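Local coordinates for protein extracellular ligand-binding receptor (Rhodopseudomonas palustris, PDB 3SG0) that probably binds small aromatic acids, such as the benzoylformic acid held in its cleft, for uptake by a transporter of the ABC type, at residues A[30-35]-A[63-68]; A[91-96]-A[114-119]; A[249-254]-A[303-308]; A[265-270]-A[373-378]. One frame throughout, in Å; residues are numbered along the deposited sequence. Where two conformers were deposited one is given.

Contacts 1 and 2 lie in one sheet, their centres 9 Å apart, because strands 28-34 and 92-94 are neighbours; Thr33 N sits 2.9 Å from Ile94 O. Contacts 3 and 4 touch, centres 13 Å apart, Ala250 CB coming within 3.7 Å of Phe267 CZ; contact 3 reaches from there to helix 306-328, which lies against the sheet of contacts 1 and 2. Contacts 1 and 4 lie on opposite sides of the chain's centre, 30 Å from centre to centre. Benzoylformic acid is approached from several of them: the side chain of Phe307 in contact 3 is about 4 Å from it, those of Met119 in contact 2 and Glu270 in contact 4 about 6 Å.

Contact 1: residues A[30-35]-A[63-68]; sequences IGITMS and VTYFAL
The Tyr65 ring lies alongside Ile30, side chains pointing the same way, and meets it obliquely: Ile30 CB is 3.6 Å from Tyr65 CD1, and Ile30 CG1 touches CE1. Ile32 CD1 reaches the same ring more distantly. Phe66 stands on the other face of the sheet, and there it is a backbone atom that meets the ring, Ile30 O lying near the ring plane at the edge, 3.7 Å from Phe66 CD2. Between the two rings strands 30-34 and 63-68 run parallel, with Ile30 beside Tyr65 and Thr33 beside Leu68. Five backbone hydrogen bonds pass between them, from Ile30 N to Thr64 O (2.9 Å) at one end to Met34 N and Leu68 O (3.0 Å) at the other. The side chain of Met34, a selenomethionine, curls back to the other strand. Its CG sits between the backbone N and the carbonyl carbon (chi1 63°), and the bend at chi2 brings SE to 3.6 Å from Leu68 O and 4.0 Å from Ala67 CB. The two strands are neighbours in the mostly parallel sheet of one lobe of a periplasmic binding protein. Helix 306-328 packs on the side of Ile30, Ile32 and Tyr65, through Met315 and Leu311, while Leu84 of helix 74-86 meets Phe66 and Leu68. The polar ends look elsewhere: Tyr65 OH is hydrogen-bonded to Pro55 O and Thr33 OG1 to Asp70 OD2. The backbone thus supplies all the hydrogen bonding between the strands, and the side chains add apolar contact, chiefly where Ile30 meets Val63 and the tyrosine.

Contact 2: residues A[91-96]-A[114-119]; sequences DVLIGS and TPLMTM
Gly95 and Met119 meet where the packing is tightest. Gly95 O lies 3.1 Å from Thr118 CA in a CA-H...O contact, and Leu116 CD1 comes within 3.5 Å of the same oxygen. Met119, a selenomethionine of the benzoylformic acid pocket that touches the ligand, hooks round this point: its CB is 3.3 Å from Ser96 O, its side chain crosses that of Ile94 at about a right angle, SE against CG2, and its bend at chi3 (-72°) puts CE 3.8 Å from Gly95 CA. Gly95 has backbone angles at which a CB would jam against the preceding carbonyl oxygen, and the peptide bond to Ser96 is cis. Just beyond it Met119 N bonds to Ser96 O at 3.1 Å, rather bent. Strands 92-94 and 116-118 belong to a beta-alpha-beta unit, with helix 99-111 making the crossover between them; Leu105 and Ala109 of that helix cover Leu116. Three regular backbone bonds hold the parallel pair, among them Met117 N to Leu93 O at 2.8 Å. On one face Leu93 and Leu116 lie side by side; on the other, Met117 CG, also of a selenomethionine, settles between Val92 CG1 and Ile94 CG1. Towards Asp91 the fit is looser, though still buried rather than open to solvent. Val92 and Pro115 stand farther apart than the pairs that follow, and only carbon atoms come up to Asp91 O: Pro115 CD at 3.5 Å and the methyl CG2 of Thr114. This carbonyl is buried without a polar partner, whereas the Asp91 carboxylate is taken up by Gly332 N and Lys29 N.

Contact 3: residues A[249-254]-A[303-308]; sequences VATEEF and APTIFG
Thr251 and Thr305 lie side by side, with differently turned side chains. In Thr251 OG1 is anti to the backbone N (chi1 166°); in Thr305 it sits between N and the carbonyl carbon (chi1 67°), leaving the methyl CG2 to lie 3.5 Å from Thr251 OG1. Thr251 is the N-cap of helix 252-258: its OG1 accepts from Glu253 N at 3.0 Å and also donates to a water. That water accepts from Thr305 OG1 as well and gives a proton to Glu253 OE2, so it ties the cap to the start of helix 306-328. A second water donates to Ala250 O and Glu252 OE1 while accepting from Ile306 N. Direct contact is apolar or nearly so. Thr251 CB lies in the plane of the Phe307 ring at its edge, 3.8 Å from CE1; within its own segment Ile306 CG2 covers one face of that ring, towards the rim. Phe307 belongs to the benzoylformic acid pocket, so Thr251 backs a residue that touches the ligand. An alanine at Thr251 would probably leave Glu253 N without its cap and the water between the threonines with one donor fewer. Ile306 CG2 also presses on Ala250 O at 3.2 Å, and farther out a third water donates to both Glu252 OE1, at 2.7 Å, and Pro304 O.

Contact 4: residues A[265-270]-A[373-378]; sequences AIFAGE and FLIEIR
Strand 266-269 pairs antiparallel with strand 373-378, their short axes at 144°, Phe267 facing Ile375 and Gly269 facing Phe373 as hydrogen-bonded pairs. Both pairs exchange two bonds, Ile375 N to Phe267 O being nearly straight at 2.8 Å, and Ile377 N adds a fifth, to Ala265 O. The main side-chain contact is that of Phe267 with Ile375. Phe267 CG takes the place between its backbone N and carbonyl carbon (chi1 61°), and the ring leans over its partner, so that Ile375 CB sits above one face, 3.8 Å from the ring centroid, in a CH-pi contact. Ile375 CG2 reaches Phe267 CZ at 3.5 Å, while Ile375 CG1 touches Phe267 CE1. An alanine at Phe267 would probably leave Ile375 without the aromatic surface it packs on and open a gap beside Gly269. That glycine matters, since a CB on it would clash with Phe267 CE1. Phe373 turns a ring edge to Gly269 O, which lies in the ring plane, 3.9 Å from CD2. On the opposite face Ile266 CG1 crosses the aliphatic part of Glu376, 3.8 Å from its CG, and in one of the two conformers of Arg378 the Glu376 carboxylate forms a salt bridge through OE1 with Arg378 NH1. Near the cleft Glu270 OE2 is hydrogen-bonded to His247. Strand 381-384 completes a three-stranded antiparallel sheet, its Phe382 lying against Ile375 and Ile377; Tyr153 of helix 143-156 meets Ile266 and Leu374, and helix 252-258 sets Phe254 and Ile255 on Ile377.

Contact 1: residues A[30-35]-A[63-68]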
# COMPACT_ATOMS: atom_id res chain seq x y z
N ILE A 30 1.54 -9.32 -18.53
CA ILE A 30 1.33 -8.92 -17.14
C ILE A 30 -0.07 -8.33 -17.04
O ILE A 30 -0.39 -7.39 -17.77
CB ILE A 30 2.34 -7.84 -16.72
CG1 ILE A 30 3.79 -8.29 -16.97
CG2 ILE A 30 2.12 -7.44 -15.27
CD1 ILE A 30 4.26 -9.43 -16.12
N GLY A 31 -0.90 -8.88 -16.17
CA GLY A 31 -2.24 -8.35 -15.95
C GLY A 31 -2.27 -7.50 -14.71
O GLY A 31 -1.66 -7.86 -13.70
N ILE A 32 -3.00 -6.39 -14.75
CA ILE A 32 -3.09 -5.49 -13.61
C ILE A 32 -4.55 -5.10 -13.40
O ILE A 32 -5.24 -4.72 -14.35
CB ILE A 32 -2.27 -4.20 -13.85
CG1 ILE A 32 -0.86 -4.52 -14.36
CG2 ILE A 32 -2.19 -3.38 -12.57
CD1 ILE A 32 -0.10 -3.30 -14.86
N THR A 33 -5.03 -5.21 -12.17
CA THR A 33 -6.31 -4.65 -11.78
C THR A 33 -6.06 -3.64 -10.68
O THR A 33 -5.33 -3.92 -9.72
CB THR A 33 -7.34 -5.74 -11.39
OG1 THR A 33 -8.62 -5.15 -11.15
CG2 THR A 33 -6.89 -6.56 -10.18
N MSE A 34 -6.62 -2.45 -10.84
CA MSE A 34 -6.40 -1.38 -9.87
C MSE A 34 -7.67 -0.58 -9.68
O MSE A 34 -8.55 -0.57 -10.54
CB MSE A 34 -5.27 -0.45 -10.32
CG MSE A 34 -5.56 0.30 -11.62
SE MSE A 34 -4.90 -0.60 -13.24
CE MSE A 34 -3.00 -0.21 -12.97
N SER A 35 -7.75 0.09 -8.53
CA SER A 35 -8.94 0.85 -8.18
C SER A 35 -8.83 2.28 -8.69
O SER A 35 -8.60 3.21 -7.94
CB SER A 35 -9.16 0.82 -6.66
OG SER A 35 -9.19 -0.52 -6.16
N VAL A 63 7.26 -7.41 -23.40
CA VAL A 63 6.32 -7.48 -22.29
C VAL A 63 5.11 -6.63 -22.65
O VAL A 63 5.25 -5.48 -23.07
CB VAL A 63 6.94 -6.94 -20.99
CG1 VAL A 63 5.95 -7.06 -19.83
CG2 VAL A 63 8.23 -7.67 -20.67
N THR A 64 3.92 -7.21 -22.52
CA THR A 64 2.67 -6.51 -22.77
C THR A 64 1.88 -6.43 -21.46
O THR A 64 1.75 -7.44 -20.75
CB THR A 64 1.83 -7.26 -23.80
OG1 THR A 64 2.57 -7.36 -25.03
CG2 THR A 64 0.52 -6.54 -24.06
N TYR A 65 1.35 -5.25 -21.16
CA TYR A 65 0.57 -5.02 -19.95
C TYR A 65 -0.90 -4.90 -20.29
O TYR A 65 -1.26 -4.25 -21.28
CB TYR A 65 1.04 -3.74 -19.26
CG TYR A 65 2.50 -3.81 -18.88
CD1 TYR A 65 2.89 -4.39 -17.68
CD2 TYR A 65 3.50 -3.32 -19.72
CE1 TYR A 65 4.21 -4.48 -17.32
CE2 TYR A 65 4.83 -3.41 -19.37
CZ TYR A 65 5.18 -3.99 -18.16
OH TYR A 65 6.50 -4.09 -17.79
N PHE A 66 -1.74 -5.51 -19.47
CA PHE A 66 -3.19 -5.46 -19.63
C PHE A 66 -3.77 -4.92 -18.34
O PHE A 66 -3.85 -5.65 -17.36
CB PHE A 66 -3.73 -6.86 -19.87
CG PHE A 66 -3.18 -7.52 -21.09
CD1 PHE A 66 -3.85 -7.44 -22.30
CD2 PHE A 66 -1.97 -8.21 -21.05
CE1 PHE A 66 -3.34 -8.05 -23.44
CE2 PHE A 66 -1.46 -8.82 -22.19
CZ PHE A 66 -2.15 -8.73 -23.39
N ALA A 67 -4.15 -3.65 -18.34
CA ALA A 67 -4.58 -2.95 -17.13
C ALA A 67 -6.09 -2.72 -17.15
O ALA A 67 -6.64 -2.26 -18.16
CB ALA A 67 -3.85 -1.63 -17.01
N LEU A 68 -6.74 -3.02 -16.04
CA LEU A 68 -8.19 -2.91 -15.91
C LEU A 68 -8.55 -2.21 -14.62
O LEU A 68 -7.94 -2.44 -13.58
CB LEU A 68 -8.84 -4.30 -15.91
CG LEU A 68 -8.69 -5.13 -17.19
CD1 LEU A 68 -9.15 -6.57 -16.97
CD2 LEU A 68 -9.44 -4.48 -18.34

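Contact 2: residues A[91-96]-A[114-119]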
# COMPACT_ATOMS: atom_id res chain seq x y z
N ASP A 91 1.21 -14.06 -17.32
CA ASP A 91 2.25 -14.73 -16.54
C ASP A 91 2.28 -14.28 -15.09
O ASP A 91 2.69 -15.05 -14.22
CB ASP A 91 3.60 -14.48 -17.20
CG ASP A 91 3.66 -15.05 -18.59
OD1 ASP A 91 3.54 -16.29 -18.71
OD2 ASP A 91 3.79 -14.28 -19.56
N VAL A 92 1.88 -13.04 -14.85
CA VAL A 92 1.83 -12.46 -13.52
C VAL A 92 0.58 -11.59 -13.43
O VAL A 92 0.25 -10.90 -14.40
CB VAL A 92 3.06 -11.57 -13.24
CG1 VAL A 92 2.98 -10.95 -11.85
CG2 VAL A 92 4.35 -12.37 -13.40
N LEU A 93 -0.09 -11.62 -12.28
CA LEU A 93 -1.21 -10.72 -12.00
C LEU A 93 -0.76 -9.74 -10.95
O LEU A 93 -0.05 -10.11 -10.02
CB LEU A 93 -2.39 -11.53 -11.47
CG LEU A 93 -3.69 -10.79 -11.17
CD1 LEU A 93 -4.21 -10.01 -12.39
CD2 LEU A 93 -4.75 -11.77 -10.68
N ILE A 94 -1.17 -8.48 -11.09
CA ILE A 94 -0.85 -7.44 -10.13
C ILE A 94 -2.14 -6.76 -9.70
O ILE A 94 -2.97 -6.41 -10.55
CB ILE A 94 0.13 -6.41 -10.74
CG1 ILE A 94 1.41 -7.13 -11.23
CG2 ILE A 94 0.43 -5.31 -9.74
CD1 ILE A 94 2.46 -6.20 -11.80
N GLY A 95 -2.33 -6.60 -8.40
CA GLY A 95 -3.48 -5.86 -7.88
C GLY A 95 -4.05 -6.48 -6.62
O GLY A 95 -3.51 -7.45 -6.07
N SER A 96 -5.13 -5.91 -6.09
CA SER A 96 -5.63 -4.60 -6.48
C SER A 96 -4.94 -3.54 -5.62
O SER A 96 -3.86 -3.77 -5.06
CB SER A 96 -7.15 -4.59 -6.31
OG SER A 96 -7.73 -3.34 -6.67
N THR A 114 -0.63 -18.75 -10.62
CA THR A 114 -0.08 -17.52 -11.17
C THR A 114 0.32 -16.60 -10.03
O THR A 114 -0.48 -16.36 -9.13
CB THR A 114 -1.13 -16.83 -12.05
OG1 THR A 114 -1.52 -17.72 -13.10
CG2 THR A 114 -0.61 -15.54 -12.66
N PRO A 115 1.56 -16.09 -10.04
CA PRO A 115 1.94 -15.16 -8.98
C PRO A 115 1.08 -13.90 -9.00
O PRO A 115 0.76 -13.37 -10.07
CB PRO A 115 3.39 -14.79 -9.30
CG PRO A 115 3.83 -15.69 -10.36
CD PRO A 115 2.65 -16.35 -10.99
N LEU A 116 0.72 -13.44 -7.81
CA LEU A 116 -0.06 -12.22 -7.60
C LEU A 116 0.79 -11.23 -6.83
O LEU A 116 1.21 -11.53 -5.71
CB LEU A 116 -1.32 -12.52 -6.79
CG LEU A 116 -2.14 -11.30 -6.35
CD1 LEU A 116 -2.72 -10.55 -7.54
CD2 LEU A 116 -3.24 -11.69 -5.38
N MSE A 117 1.05 -10.07 -7.41
CA MSE A 117 1.72 -8.98 -6.71
C MSE A 117 0.63 -8.04 -6.22
O MSE A 117 0.10 -7.25 -7.01
CB MSE A 117 2.68 -8.23 -7.64
CG MSE A 117 3.51 -9.11 -8.56
SE MSE A 117 4.68 -10.36 -7.68
CE MSE A 117 5.87 -9.06 -6.83
N THR A 118 0.24 -8.13 -4.96
CA THR A 118 -0.80 -7.23 -4.49
C THR A 118 -0.22 -5.85 -4.20
O THR A 118 0.94 -5.74 -3.80
CB THR A 118 -1.55 -7.79 -3.26
OG1 THR A 118 -2.63 -6.92 -2.94
CG2 THR A 118 -0.65 -7.92 -2.04
N MSE A 119 -1.02 -4.81 -4.42
CA MSE A 119 -0.58 -3.44 -4.16
C MSE A 119 -1.18 -2.85 -2.89
O MSE A 119 -0.97 -1.66 -2.59
CB MSE A 119 -0.85 -2.54 -5.38
CG MSE A 119 -0.11 -2.99 -6.62
SE MSE A 119 -0.37 -1.84 -8.15
CE MSE A 119 -2.21 -2.32 -8.58

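Contact 3: residues A[249-254]-A[303-308]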
# COMPACT_ATOMS: atom_id res chain seq x y z
N VAL A 249 -2.51 7.80 3.61
CA VAL A 249 -2.70 9.22 3.30
C VAL A 249 -1.51 9.85 2.59
O VAL A 249 -1.51 11.05 2.33
CB VAL A 249 -3.04 10.06 4.57
CG1 VAL A 249 -4.16 9.39 5.37
CG2 VAL A 249 -1.80 10.32 5.43
N ALA A 250 -0.50 9.04 2.24
CA ALA A 250 0.80 9.54 1.81
C ALA A 250 0.83 10.06 0.37
O ALA A 250 1.86 9.97 -0.31
CB ALA A 250 1.86 8.47 2.03
N THR A 251 -0.29 10.63 -0.06
CA THR A 251 -0.41 11.25 -1.37
C THR A 251 -0.59 12.76 -1.23
O THR A 251 -1.30 13.24 -0.35
CB THR A 251 -1.60 10.67 -2.17
OG1 THR A 251 -1.85 11.53 -3.29
CG2 THR A 251 -2.88 10.56 -1.33
N GLU A 252 0.05 13.51 -2.12
CA GLU A 252 -0.13 14.96 -2.12
C GLU A 252 -1.60 15.37 -2.31
O GLU A 252 -1.98 16.48 -1.94
CB GLU A 252 0.79 15.62 -3.14
CG GLU A 252 2.25 15.71 -2.69
CD GLU A 252 2.98 14.37 -2.63
OE1 GLU A 252 2.60 13.44 -3.37
OE2 GLU A 252 3.94 14.26 -1.83
N GLU A 253 -2.44 14.48 -2.85
CA GLU A 253 -3.87 14.78 -2.96
C GLU A 253 -4.51 14.96 -1.59
O GLU A 253 -5.44 15.75 -1.43
CB GLU A 253 -4.61 13.68 -3.72
CG GLU A 253 -4.18 13.52 -5.15
CD GLU A 253 -5.02 12.49 -5.90
OE1 GLU A 253 -6.25 12.48 -5.70
OE2 GLU A 253 -4.44 11.70 -6.66
N PHE A 254 -4.03 14.22 -0.61
CA PHE A 254 -4.53 14.32 0.76
C PHE A 254 -4.13 15.67 1.36
O PHE A 254 -4.93 16.32 2.04
CB PHE A 254 -3.98 13.16 1.59
CG PHE A 254 -4.28 13.25 3.07
CD1 PHE A 254 -5.46 12.72 3.59
CD2 PHE A 254 -3.38 13.83 3.93
CE1 PHE A 254 -5.72 12.80 4.94
CE2 PHE A 254 -3.64 13.91 5.28
CZ PHE A 254 -4.81 13.39 5.79
N ALA A 303 4.57 14.93 -11.76
CA ALA A 303 5.14 14.14 -10.68
C ALA A 303 4.16 13.07 -10.20
O ALA A 303 2.96 13.32 -10.11
CB ALA A 303 5.54 15.03 -9.52
N PRO A 304 4.67 11.88 -9.89
CA PRO A 304 3.80 10.83 -9.37
C PRO A 304 3.55 10.99 -7.88
O PRO A 304 4.30 11.69 -7.19
CB PRO A 304 4.63 9.57 -9.60
CG PRO A 304 6.04 10.04 -9.43
CD PRO A 304 6.07 11.44 -10.02
N THR A 305 2.50 10.33 -7.40
CA THR A 305 2.34 10.13 -5.97
C THR A 305 2.77 8.71 -5.61
O THR A 305 2.98 7.85 -6.49
CB THR A 305 0.90 10.38 -5.52
OG1 THR A 305 0.05 9.37 -6.08
CG2 THR A 305 0.43 11.77 -5.97
N ILE A 306 2.90 8.45 -4.32
CA ILE A 306 3.48 7.21 -3.85
C ILE A 306 2.74 5.97 -4.37
O ILE A 306 3.35 4.93 -4.60
CB ILE A 306 3.53 7.15 -2.31
CG1 ILE A 306 4.38 5.98 -1.84
CG2 ILE A 306 2.12 7.09 -1.72
CD1 ILE A 306 4.61 5.97 -0.34
N PHE A 307 1.43 6.06 -4.57
CA PHE A 307 0.69 4.86 -4.91
C PHE A 307 1.12 4.23 -6.22
O PHE A 307 1.05 3.02 -6.37
CB PHE A 307 -0.82 5.08 -4.75
CG PHE A 307 -1.18 5.38 -3.34
CD1 PHE A 307 -1.42 6.68 -2.92
CD2 PHE A 307 -1.14 4.37 -2.40
CE1 PHE A 307 -1.66 6.95 -1.58
CE2 PHE A 307 -1.38 4.64 -1.06
CZ PHE A 307 -1.64 5.93 -0.65
N GLY A 308 1.61 5.04 -7.15
CA GLY A 308 2.15 4.50 -8.39
C GLY A 308 3.37 3.63 -8.15
O GLY A 308 3.65 2.68 -8.89
O HOH W 1 2.92 10.79 -2.77
O HOH W 2 -2.66 10.05 -5.33
O HOH W 3 3.58 14.02 -5.84

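Contact 4: residues A[265-270]-A[373-378]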
# COMPACT_ATOMS: atom_id res chain seq x y z
N ALA A 265 -0.24 16.33 10.75
CA ALA A 265 -0.54 14.90 10.82
C ALA A 265 0.75 14.10 10.78
O ALA A 265 1.68 14.44 10.04
CB ALA A 265 -1.46 14.49 9.69
N ILE A 266 0.80 13.02 11.56
CA ILE A 266 1.95 12.14 11.60
C ILE A 266 1.47 10.72 11.33
O ILE A 266 0.40 10.32 11.79
CB ILE A 266 2.68 12.22 12.96
CG1 ILE A 266 3.37 13.58 13.09
CG2 ILE A 266 3.68 11.08 13.13
CD1 ILE A 266 3.84 13.91 14.49
N PHE A 267 2.26 9.96 10.57
CA PHE A 267 1.96 8.56 10.31
C PHE A 267 3.25 7.79 10.12
O PHE A 267 4.29 8.38 9.82
CB PHE A 267 1.05 8.38 9.08
CG PHE A 267 1.63 8.91 7.78
CD1 PHE A 267 2.31 8.07 6.90
CD2 PHE A 267 1.46 10.23 7.42
CE1 PHE A 267 2.81 8.55 5.70
CE2 PHE A 267 1.97 10.72 6.23
CZ PHE A 267 2.64 9.88 5.37
N ALA A 268 3.19 6.48 10.32
CA ALA A 268 4.31 5.62 9.98
C ALA A 268 4.16 5.20 8.52
O ALA A 268 3.11 4.70 8.11
CB ALA A 268 4.34 4.40 10.88
N GLY A 269 5.21 5.41 7.73
CA GLY A 269 5.16 5.10 6.32
C GLY A 269 6.50 4.71 5.73
O GLY A 269 7.42 4.26 6.43
N GLU A 270 6.58 4.88 4.42
CA GLU A 270 7.65 4.32 3.60
C GLU A 270 8.79 5.30 3.34
O GLU A 270 8.60 6.51 3.36
CB GLU A 270 7.09 3.86 2.25
CG GLU A 270 6.22 2.62 2.31
CD GLU A 270 4.85 2.86 2.90
OE1 GLU A 270 4.10 3.74 2.41
OE2 GLU A 270 4.52 2.13 3.86
N PHE A 373 9.17 4.52 8.68
CA PHE A 373 9.65 5.89 8.84
C PHE A 373 8.52 6.78 9.32
O PHE A 373 7.42 6.75 8.77
CB PHE A 373 10.20 6.42 7.52
CG PHE A 373 11.44 5.70 7.04
CD1 PHE A 373 12.70 6.13 7.41
CD2 PHE A 373 11.33 4.56 6.26
CE1 PHE A 373 13.83 5.46 6.99
CE2 PHE A 373 12.46 3.89 5.84
CZ PHE A 373 13.71 4.34 6.20
N LEU A 374 8.77 7.56 10.36
CA LEU A 374 7.76 8.50 10.84
C LEU A 374 7.73 9.72 9.95
O LEU A 374 8.75 10.40 9.78
CB LEU A 374 8.01 8.88 12.30
CG LEU A 374 7.72 7.77 13.31
CD1 LEU A 374 8.22 8.15 14.69
CD2 LEU A 374 6.23 7.47 13.36
N ILE A 375 6.56 9.97 9.37
CA ILE A 375 6.34 11.05 8.42
C ILE A 375 5.42 12.09 9.05
O ILE A 375 4.45 11.74 9.73
CB ILE A 375 5.67 10.52 7.13
CG1 ILE A 375 6.43 9.31 6.57
CG2 ILE A 375 5.54 11.64 6.09
CD1 ILE A 375 7.89 9.58 6.20
N GLU A 376 5.71 13.36 8.81
CA GLU A 376 4.89 14.46 9.27
C GLU A 376 4.53 15.34 8.09
O GLU A 376 5.36 15.55 7.20
CB GLU A 376 5.66 15.27 10.31
CG GLU A 376 4.88 16.39 10.99
CD GLU A 376 5.75 17.21 11.93
OE1 GLU A 376 6.96 17.33 11.65
OE2 GLU A 376 5.24 17.72 12.94
N ILE A 377 3.30 15.86 8.06
CA ILE A 377 2.95 16.89 7.10
C ILE A 377 3.37 18.24 7.68
O ILE A 377 2.81 18.69 8.69
CB ILE A 377 1.44 16.88 6.76
CG1 ILE A 377 1.06 15.51 6.17
CG2 ILE A 377 1.11 18.01 5.79
CD1 ILE A 377 -0.42 15.36 5.90
N ARG A 378 4.38 18.84 7.08
CA ARG A 378 4.91 20.13 7.53
C ARG A 378 4.93 21.10 6.36
O ARG A 378 5.54 20.82 5.34
CB ARG A 378 6.33 19.99 8.07
CG ARG A 378 6.43 19.40 9.45
CD ARG A 378 7.63 19.97 10.21
NE ARG A 378 8.88 19.90 9.46
CZ ARG A 378 9.59 18.79 9.31
NH1 ARG A 378 9.18 17.65 9.85
NH2 ARG A 378 10.72 18.82 8.61